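Local coordinates for oligopeptide-binding protein AppA (PDB 1XOC) that binds oligopeptides as the solute-binding component of an ABC transport system that can replace the Opp system in sporulation and genetic competence, at residues D23-S28 against G235-F240; S37-D42 against K113-E118; L287-D292 against E332-Q337. One frame throughout, in Å; residues are numbered along the deposited sequence.

Contact 1 of 3, residues D23-S28 against G235-F240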
loop_
_atom_site.group_PDB
_atom_site.type_symbol
_atom_site.label_atom_id
_atom_site.label_comp_id
_atom_site.label_asym_id
_atom_site.label_seq_id
_atom_site.Cartn_x
_atom_site.Cartn_y
_atom_site.Cartn_z
ATOM N N ASP A 23 23.846 -5.530 12.182
ATOM C CA ASP A 23 22.599 -6.235 12.003
ATOM C C ASP A 23 21.447 -5.266 12.321
ATOM O O ASP A 23 21.411 -4.622 13.380
ATOM C CB ASP A 23 22.599 -7.480 12.893
ATOM C CG ASP A 23 23.811 -8.373 12.641
ATOM O OD1 ASP A 23 23.852 -9.087 11.623
ATOM O OD2 ASP A 23 24.759 -8.377 13.472
ATOM N N LEU A 24 20.539 -5.110 11.384
ATOM C CA LEU A 24 19.379 -4.269 11.630
ATOM C C LEU A 24 18.212 -5.187 11.953
ATOM O O LEU A 24 18.011 -6.197 11.282
ATOM C CB LEU A 24 19.063 -3.367 10.440
ATOM C CG LEU A 24 18.204 -2.144 10.757
ATOM C CD1 LEU A 24 19.036 -1.071 11.417
ATOM C CD2 LEU A 24 17.576 -1.660 9.499
ATOM N N VAL A 25 17.472 -4.848 13.001
ATOM C CA VAL A 25 16.280 -5.592 13.367
ATOM C C VAL A 25 15.119 -4.610 13.332
ATOM O O VAL A 25 14.994 -3.735 14.188
ATOM C CB VAL A 25 16.402 -6.282 14.735
ATOM C CG1 VAL A 25 15.124 -7.079 15.041
ATOM C CG2 VAL A 25 17.632 -7.186 14.781
ATOM N N VAL A 26 14.302 -4.781 12.306
ATOM C CA VAL A 26 13.161 -3.922 11.975
ATOM C C VAL A 26 11.911 -4.519 12.617
ATOM O O VAL A 26 11.553 -5.684 12.373
ATOM C CB VAL A 26 12.964 -3.841 10.443
ATOM C CG1 VAL A 26 11.749 -3.003 10.034
ATOM C CG2 VAL A 26 14.249 -3.328 9.796
ATOM N N GLY A 27 11.230 -3.720 13.427
ATOM C CA GLY A 27 9.967 -4.169 14.038
ATOM C C GLY A 27 8.824 -3.903 13.074
ATOM O O GLY A 27 8.783 -2.842 12.416
ATOM N N SER A 28 7.930 -4.874 12.905
ATOM C CA SER A 28 6.771 -4.681 12.045
ATOM C C SER A 28 5.547 -5.193 12.750
ATOM O O SER A 28 5.559 -6.290 13.329
ATOM C CB SER A 28 6.915 -5.453 10.739
ATOM O OG SER A 28 5.692 -5.356 9.996
ATOM N N GLY A 235 16.430 -2.588 23.150
ATOM C CA GLY A 235 17.431 -2.947 22.154
ATOM C C GLY A 235 17.203 -4.258 21.446
ATOM O O GLY A 235 18.059 -4.713 20.699
ATOM N N ASP A 236 16.027 -4.845 21.617
ATOM C CA ASP A 236 15.672 -6.083 20.933
ATOM C C ASP A 236 15.276 -5.844 19.464
ATOM O O ASP A 236 15.375 -6.745 18.644
ATOM C CB ASP A 236 14.561 -6.797 21.705
ATOM C CG ASP A 236 15.029 -7.273 23.066
ATOM O OD1 ASP A 236 16.104 -7.897 23.098
ATOM O OD2 ASP A 236 14.353 -6.988 24.087
ATOM N N ILE A 237 14.792 -4.635 19.163
ATOM C CA ILE A 237 14.718 -4.141 17.796
ATOM C C ILE A 237 15.430 -2.798 17.791
ATOM O O ILE A 237 15.581 -2.156 18.841
ATOM C CB ILE A 237 13.262 -3.997 17.262
ATOM C CG1 ILE A 237 12.443 -2.962 18.028
ATOM C CG2 ILE A 237 12.553 -5.359 17.305
ATOM C CD1 ILE A 237 11.043 -2.712 17.460
ATOM N N ASN A 238 15.858 -2.373 16.602
ATOM C CA ASN A 238 16.566 -1.111 16.484
ATOM C C ASN A 238 16.093 -0.234 15.347
ATOM O O ASN A 238 16.732 0.798 15.064
ATOM C CB ASN A 238 18.085 -1.343 16.435
ATOM C CG ASN A 238 18.517 -2.254 15.318
ATOM O OD1 ASN A 238 17.842 -2.419 14.330
ATOM N ND2 ASN A 238 19.696 -2.835 15.466
ATOM N N PHE A 239 14.964 -0.581 14.720
ATOM C CA PHE A 239 14.363 0.250 13.673
ATOM C C PHE A 239 12.851 0.054 13.724
ATOM O O PHE A 239 12.375 -1.091 13.697
ATOM C CB PHE A 239 14.932 -0.134 12.307
ATOM C CG PHE A 239 14.592 0.839 11.199
ATOM C CD1 PHE A 239 13.353 0.769 10.545
ATOM C CD2 PHE A 239 15.491 1.838 10.818
ATOM C CE1 PHE A 239 13.034 1.643 9.524
ATOM C CE2 PHE A 239 15.177 2.760 9.799
ATOM C CZ PHE A 239 13.935 2.681 9.162
ATOM N N PHE A 240 12.094 1.149 13.834
ATOM C CA PHE A 240 10.649 1.038 14.055
ATOM C C PHE A 240 9.959 2.357 13.759
ATOM O O PHE A 240 10.491 3.413 14.089
ATOM C CB PHE A 240 10.361 0.599 15.510
ATOM C CG PHE A 240 8.925 0.249 15.755
ATOM C CD1 PHE A 240 8.314 -0.710 14.985
ATOM C CD2 PHE A 240 8.172 0.928 16.679
ATOM C CE1 PHE A 240 6.969 -1.021 15.195
ATOM C CE2 PHE A 240 6.800 0.626 16.867
ATOM C CZ PHE A 240 6.227 -0.327 16.131
#
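Asn238 sets its CG in the crowded position between its own backbone N and carbonyl carbon (chi1 57°), and from there its amide lies alongside strand 23-28, an outermost strand of a four-stranded mixed sheet. In Ile237 an anti second torsion (175°) puts CD1 over Gly27, 3.9 Å from Gly27 CA. The amide of Asn238 spans two residues of the strand edge: OD1 accepts from Val25 N at 2.8 Å, while ND2 donates to Asp23 O at 3.2 Å, lying in the plane of that carbonyl. Backbone bonds continue the seam, with Asn238 N reaching Val25 O at 2.9 Å and Phe239 N making a weak second bond to the same oxygen. Together with Gly27 N to Phe239 O, this gives a single bridge of parallel pattern between Phe239 and Val26. An alanine in place of Asn238 would probably leave Val25 N and Asp23 O without their amide partners and so weaken the hold on this end of the strand. The apolar groups divide between two sides. Val25 CG1 meets Ile237 CG2, their side chains crossing at about a right angle, whereas Leu24 and Val26 pack on Phe239, whose ring also meets Trp516. A CB on Gly27 would run into Ile237 CD1, and at the rim of the Phe240 ring CD1 lies 3.4 Å from Gly27 O, which sits near the ring plane.

Contact 2 of 3, residues S37-D42 against K113-E118. With ZN (zinc ion), chain L.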
loop_
_atom_site.group_PDB
_atom_site.type_symbol
_atom_site.label_atom_id
_atom_site.label_comp_id
_atom_site.label_asym_id
_atom_site.label_seq_id
_atom_site.Cartn_x
_atom_site.Cartn_y
_atom_site.Cartn_z
ATOM N N SER A 37 5.785 -9.785 -6.496
ATOM C CA SER A 37 5.037 -8.585 -6.786
ATOM C C SER A 37 3.798 -8.807 -7.671
ATOM O O SER A 37 2.897 -7.962 -7.701
ATOM C CB SER A 37 5.957 -7.552 -7.398
ATOM O OG SER A 37 6.316 -7.947 -8.686
ATOM N N LEU A 38 3.743 -9.933 -8.382
ATOM C CA LEU A 38 2.581 -10.231 -9.222
ATOM C C LEU A 38 1.350 -10.641 -8.393
ATOM O O LEU A 38 0.231 -10.648 -8.914
ATOM C CB LEU A 38 2.913 -11.297 -10.264
ATOM C CG LEU A 38 4.084 -10.996 -11.210
ATOM C CD1 LEU A 38 4.415 -12.220 -12.064
ATOM C CD2 LEU A 38 3.705 -9.789 -12.032
ATOM N N TYR A 39 1.520 -10.995 -7.111
ATOM C CA TYR A 39 0.450 -11.471 -6.287
ATOM C C TYR A 39 0.214 -10.698 -5.000
ATOM O O TYR A 39 -0.910 -10.661 -4.514
ATOM C CB TYR A 39 0.689 -12.959 -5.968
ATOM C CG TYR A 39 0.707 -13.775 -7.245
ATOM C CD1 TYR A 39 1.892 -14.214 -7.815
ATOM C CD2 TYR A 39 -0.468 -14.046 -7.923
ATOM C CE1 TYR A 39 1.877 -14.924 -9.022
ATOM C CE2 TYR A 39 -0.489 -14.746 -9.103
ATOM C CZ TYR A 39 0.692 -15.180 -9.667
ATOM O OH TYR A 39 0.623 -15.891 -10.870
ATOM N N SER A 40 1.248 -10.150 -4.401
ATOM C CA SER A 40 1.085 -9.451 -3.158
ATOM C C SER A 40 0.266 -8.179 -3.303
ATOM O O SER A 40 0.329 -7.503 -4.339
ATOM C CB SER A 40 2.417 -9.152 -2.504
ATOM O OG SER A 40 3.201 -8.316 -3.322
ATOM N N THR A 41 -0.479 -7.854 -2.247
ATOM C CA THR A 41 -1.260 -6.611 -2.227
ATOM C C THR A 41 -0.929 -5.716 -1.028
ATOM O O THR A 41 -1.531 -4.647 -0.895
ATOM C CB THR A 41 -2.780 -6.838 -2.328
ATOM O OG1 THR A 41 -3.208 -7.639 -1.214
ATOM C CG2 THR A 41 -3.175 -7.564 -3.624
ATOM N N ASP A 42 -0.003 -6.155 -0.170
ATOM C CA ASP A 42 0.205 -5.524 1.147
ATOM C C ASP A 42 1.625 -5.030 1.345
ATOM O O ASP A 42 2.581 -5.600 0.804
ATOM C CB ASP A 42 -0.231 -6.457 2.286
ATOM C CG ASP A 42 0.738 -7.578 2.538
ATOM O OD1 ASP A 42 1.490 -7.473 3.532
ATOM O OD2 ASP A 42 0.785 -8.540 1.742
ATOM N N LYS A 113 -4.168 -15.829 -19.715
ATOM C CA LYS A 113 -5.547 -16.090 -19.309
ATOM C C LYS A 113 -5.623 -16.837 -17.972
ATOM O O LYS A 113 -6.693 -16.868 -17.333
ATOM C CB LYS A 113 -6.268 -16.916 -20.387
ATOM C CG LYS A 113 -5.784 -18.393 -20.442
ATOM C CD LYS A 113 -6.116 -19.085 -21.753
ATOM C CE LYS A 113 -5.419 -20.469 -21.835
ATOM N NZ LYS A 113 -5.708 -21.359 -20.652
ATOM N N ASP A 114 -4.525 -17.476 -17.562
ATOM C CA ASP A 114 -4.493 -18.260 -16.325
ATOM C C ASP A 114 -3.984 -17.483 -15.123
ATOM O O ASP A 114 -3.931 -18.021 -14.035
ATOM C CB ASP A 114 -3.667 -19.552 -16.511
ATOM C CG ASP A 114 -4.316 -20.531 -17.485
ATOM O OD1 ASP A 114 -5.559 -20.544 -17.545
ATOM O OD2 ASP A 114 -3.586 -21.263 -18.190
ATOM N N TYR A 115 -3.648 -16.209 -15.302
ATOM C CA TYR A 115 -3.222 -15.372 -14.187
ATOM C C TYR A 115 -4.369 -15.097 -13.217
ATOM O O TYR A 115 -5.412 -14.554 -13.625
ATOM C CB TYR A 115 -2.695 -14.056 -14.710
ATOM C CG TYR A 115 -2.391 -13.042 -13.610
ATOM C CD1 TYR A 115 -1.332 -13.221 -12.714
ATOM C CD2 TYR A 115 -3.130 -11.862 -13.517
ATOM C CE1 TYR A 115 -1.050 -12.302 -11.735
ATOM C CE2 TYR A 115 -2.858 -10.920 -12.530
ATOM C CZ TYR A 115 -1.824 -11.130 -11.640
ATOM O OH TYR A 115 -1.562 -10.184 -10.665
ATOM N N LYS A 116 -4.175 -15.472 -11.950
ATOM C CA LYS A 116 -5.203 -15.348 -10.914
ATOM C C LYS A 116 -4.913 -14.309 -9.818
ATOM O O LYS A 116 -5.555 -14.314 -8.775
ATOM C CB LYS A 116 -5.478 -16.734 -10.293
ATOM C CG LYS A 116 -6.052 -17.680 -11.306
ATOM C CD LYS A 116 -6.279 -19.111 -10.801
ATOM C CE LYS A 116 -6.876 -19.970 -11.914
ATOM N NZ LYS A 116 -6.193 -19.745 -13.245
ATOM N N GLY A 117 -4.017 -13.375 -10.073
ATOM C CA GLY A 117 -3.632 -12.367 -9.094
ATOM C C GLY A 117 -4.537 -11.155 -9.114
ATOM O O GLY A 117 -5.426 -11.046 -9.960
ATOM N N GLU A 118 -4.308 -10.258 -8.149
ATOM C CA GLU A 118 -5.055 -9.001 -8.016
ATOM C C GLU A 118 -4.364 -7.795 -8.644
ATOM O O GLU A 118 -4.862 -6.687 -8.487
ATOM C CB GLU A 118 -5.333 -8.689 -6.534
ATOM C CG GLU A 118 -6.546 -9.431 -5.946
ATOM C CD GLU A 118 -6.293 -10.915 -5.647
ATOM O OE1 GLU A 118 -5.350 -11.209 -4.898
ATOM O OE2 GLU A 118 -7.065 -11.763 -6.149
HETATM ZN ZN ZN L . -5.440 -13.252 -4.158
HETATM O O HOH W 1 -1.747 -17.052 -11.324
HETATM O O HOH W 2 -2.868 -11.548 -6.140
HETATM O O HOH W 3 -4.719 -14.311 -5.855
HETATM O O HOH W 4 -7.086 -13.932 -4.732
HETATM O O HOH W 5 -3.670 -13.688 -3.320
HETATM O O HOH W 6 -5.484 -12.382 -1.905
#
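Tyr115 reaches across with its hydroxyl to donate to Leu38 O, a short bond of 2.5 Å in the plane of that carbonyl, and the same OH is also hydrogen-bonded to Arg119 N. Its CE1 touches Tyr39 CE2 at 3.6 Å, the two side chains sliding past each other in opposite directions with their ring planes inclined at 40°. Gly117 lies over a face of Tyr115, its N 3.4 Å above the ring centre, and its CA is 3.8 Å from Tyr39 CD2; a CB there would run into Leu38 O and Tyr115 OH. Further along, Thr41 CG2 rests on Glu118 CB.

Waters tie the loops together in a second layer. One joins Tyr39 OH to Lys116 N, and another accepts from Glu118 N and lies within hydrogen-bonding distance of Tyr39 O and Glu118 OE1. That carboxylate oxygen also binds a zinc ion at 2.2 Å, alongside four waters. Thr41 hydrogen-bonds the bound peptide through its backbone, consistent with a place at the edge of the peptide site. Residues 37-42 lead into helix 43-52, residues 113-118 lie between helix 100-108 and strand 126-133, and Thr41 also packs on Val402 of helix 398-405.

Contact 3 of 3, residues L287-D292 against E332-Q337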
loop_
_atom_site.group_PDB
_atom_site.type_symbol
_atom_site.label_atom_id
_atom_site.label_comp_id
_atom_site.label_asym_id
_atom_site.label_seq_id
_atom_site.Cartn_x
_atom_site.Cartn_y
_atom_site.Cartn_z
ATOM N N LEU A 287 -22.797 8.917 7.568
ATOM C CA LEU A 287 -21.825 8.282 8.458
ATOM C C LEU A 287 -20.604 9.171 8.633
ATOM O O LEU A 287 -20.113 9.367 9.743
ATOM C CB LEU A 287 -21.416 6.913 7.926
ATOM C CG LEU A 287 -22.486 5.825 7.899
ATOM C CD1 LEU A 287 -22.108 4.670 6.989
ATOM C CD2 LEU A 287 -22.740 5.305 9.285
ATOM N N THR A 288 -20.128 9.750 7.545
ATOM C CA THR A 288 -19.028 10.681 7.653
ATOM C C THR A 288 -19.422 11.885 8.508
ATOM O O THR A 288 -18.664 12.332 9.378
ATOM C CB THR A 288 -18.584 11.146 6.254
ATOM O OG1 THR A 288 -18.093 10.008 5.527
ATOM C CG2 THR A 288 -17.498 12.220 6.352
ATOM N N THR A 289 -20.620 12.400 8.268
ATOM C CA THR A 289 -21.095 13.594 8.970
ATOM C C THR A 289 -21.250 13.329 10.465
ATOM O O THR A 289 -21.166 14.249 11.276
ATOM C CB THR A 289 -22.445 14.059 8.372
ATOM O OG1 THR A 289 -22.272 14.287 6.978
ATOM C CG2 THR A 289 -22.950 15.346 9.009
ATOM N N ALA A 290 -21.482 12.069 10.823
ATOM C CA ALA A 290 -21.659 11.676 12.229
ATOM C C ALA A 290 -20.339 11.538 12.986
ATOM O O ALA A 290 -20.349 11.386 14.210
ATOM C CB ALA A 290 -22.398 10.361 12.307
ATOM N N LEU A 291 -19.226 11.545 12.260
ATOM C CA LEU A 291 -17.921 11.299 12.861
ATOM C C LEU A 291 -17.115 12.578 13.037
ATOM O O LEU A 291 -16.876 13.332 12.088
ATOM C CB LEU A 291 -17.139 10.271 12.061
ATOM C CG LEU A 291 -17.777 8.884 11.961
ATOM C CD1 LEU A 291 -17.093 8.020 10.911
ATOM C CD2 LEU A 291 -17.814 8.199 13.345
ATOM N N ASP A 292 -16.683 12.800 14.272
ATOM C CA ASP A 292 -15.914 13.971 14.637
ATOM C C ASP A 292 -14.455 13.674 14.324
ATOM O O ASP A 292 -13.666 13.315 15.207
ATOM C CB ASP A 292 -16.113 14.294 16.118
ATOM C CG ASP A 292 -15.512 15.636 16.516
ATOM O OD1 ASP A 292 -15.840 16.111 17.629
ATOM O OD2 ASP A 292 -14.706 16.196 15.724
ATOM N N GLU A 332 -23.756 16.237 14.257
ATOM C CA GLU A 332 -24.537 15.089 14.714
ATOM C C GLU A 332 -26.026 15.178 14.329
ATOM O O GLU A 332 -26.611 14.192 13.861
ATOM C CB GLU A 332 -24.406 14.938 16.223
ATOM C CG GLU A 332 -25.039 13.672 16.788
ATOM C CD GLU A 332 -25.214 13.732 18.285
ATOM O OE1 GLU A 332 -26.365 13.925 18.730
ATOM O OE2 GLU A 332 -24.215 13.606 19.029
ATOM N N LYS A 333 -26.638 16.342 14.511
ATOM C CA LYS A 333 -28.073 16.459 14.192
ATOM C C LYS A 333 -28.337 16.389 12.679
ATOM O O LYS A 333 -29.349 15.845 12.251
ATOM C CB LYS A 333 -28.751 17.659 14.865
ATOM C CG LYS A 333 -28.091 19.038 14.757
ATOM C CD LYS A 333 -28.256 19.795 16.102
ATOM C CE LYS A 333 -28.194 21.331 15.986
ATOM N NZ LYS A 333 -28.494 22.017 17.298
ATOM N N LYS A 334 -27.411 16.885 11.872
ATOM C CA LYS A 334 -27.545 16.744 10.436
ATOM C C LYS A 334 -27.461 15.278 10.023
ATOM O O LYS A 334 -28.211 14.853 9.156
ATOM C CB LYS A 334 -26.492 17.560 9.688
ATOM C CG LYS A 334 -26.757 17.644 8.201
ATOM C CD LYS A 334 -25.695 18.451 7.516
ATOM C CE LYS A 334 -25.883 18.420 6.024
ATOM N NZ LYS A 334 -27.220 18.958 5.683
ATOM N N ALA A 335 -26.532 14.511 10.606
ATOM C CA ALA A 335 -26.442 13.082 10.296
ATOM C C ALA A 335 -27.743 12.338 10.606
ATOM O O ALA A 335 -28.170 11.483 9.840
ATOM C CB ALA A 335 -25.305 12.449 11.053
ATOM N N LYS A 336 -28.340 12.661 11.750
ATOM C CA LYS A 336 -29.631 12.097 12.164
ATOM C C LYS A 336 -30.709 12.375 11.124
ATOM O O LYS A 336 -31.479 11.482 10.753
ATOM C CB LYS A 336 -30.064 12.668 13.520
ATOM C CG LYS A 336 -29.271 12.140 14.697
ATOM C CD LYS A 336 -29.715 12.766 16.005
ATOM C CE LYS A 336 -28.927 12.212 17.184
ATOM N NZ LYS A 336 -29.273 12.826 18.489
ATOM N N GLN A 337 -30.742 13.621 10.659
ATOM C CA GLN A 337 -31.735 14.074 9.684
ATOM C C GLN A 337 -31.525 13.388 8.344
ATOM O O GLN A 337 -32.464 12.914 7.725
ATOM C CB GLN A 337 -31.651 15.598 9.533
ATOM C CG GLN A 337 -32.588 16.233 8.505
ATOM C CD GLN A 337 -34.060 15.973 8.758
ATOM O OE1 GLN A 337 -34.483 15.769 9.900
ATOM N NE2 GLN A 337 -34.864 16.009 7.687
#
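Ala290 and Ala335 meet methyl to methyl, CB to CB at 3.8 Å. This small contact between the C-terminal region of helix 281-289 and the start of helix 332-341 is made by short side chains, in the part of the solute-binding fold that carries the large mixed sheet. The Ala335 CB bond points toward the other segment, and the methyl it carries lies equally near Ala290 N. Ala290 presents its own methyl more from the flank, and on its other contacts it packs against Leu384 of helix 371-385 and against Ile387.

Thr289 also points toward the second helix. Its CG2 stands anti to the backbone N (chi1 -57° for OG1) and approaches Ala335 N at 4.0 Å, with Lys334 CB at 4.2 Å as a further neighbour. The hydroxyl serves its own helix instead, bonded to Gln285 O one turn back, so what Thr289 offers to Lys334 and Ala335 is a methyl. Between the two segments the contact is therefore one of van der Waals packing: the short side chains allow the backbones close, and Ala290 CA lies 5.1 Å from Glu332 CA, whose side chain points away. A backbone hydrogen bond between Thr289 and Asn331, just ahead of the second helix, adds a polar tie. Elsewhere on the first segment, Leu287 packs on Trp271 and Leu291 on Ile269, both of strand 265-271. Along a flank of helix 332-341, Lys336 NZ forms a salt bridge with Glu332 OE1 at 3.1 Å, approaching the anti side of the carboxylate from 29° out of its plane.

In the fold
Contact 2 is nested in the chain loop that contact 1 closes, and the two come within about 8 Å at their nearest atoms although their centres are 30 Å apart. Contact 3 follows both in sequence and lies well away: its centre is 42 Å from that of contact 1 and 39 Å from that of contact 2, with nearest atoms about 24 and 23 Å off. Contact 2 borders the bound peptide through Thr41. Contact 1 joins an edge strand to the loop ahead of strand 240-241, which belongs to the large mixed sheet, while contact 3 packs helices beside that same sheet. A different zinc ion from that of contact 2 lies about 7 Å from the Val26 side chain in contact 1.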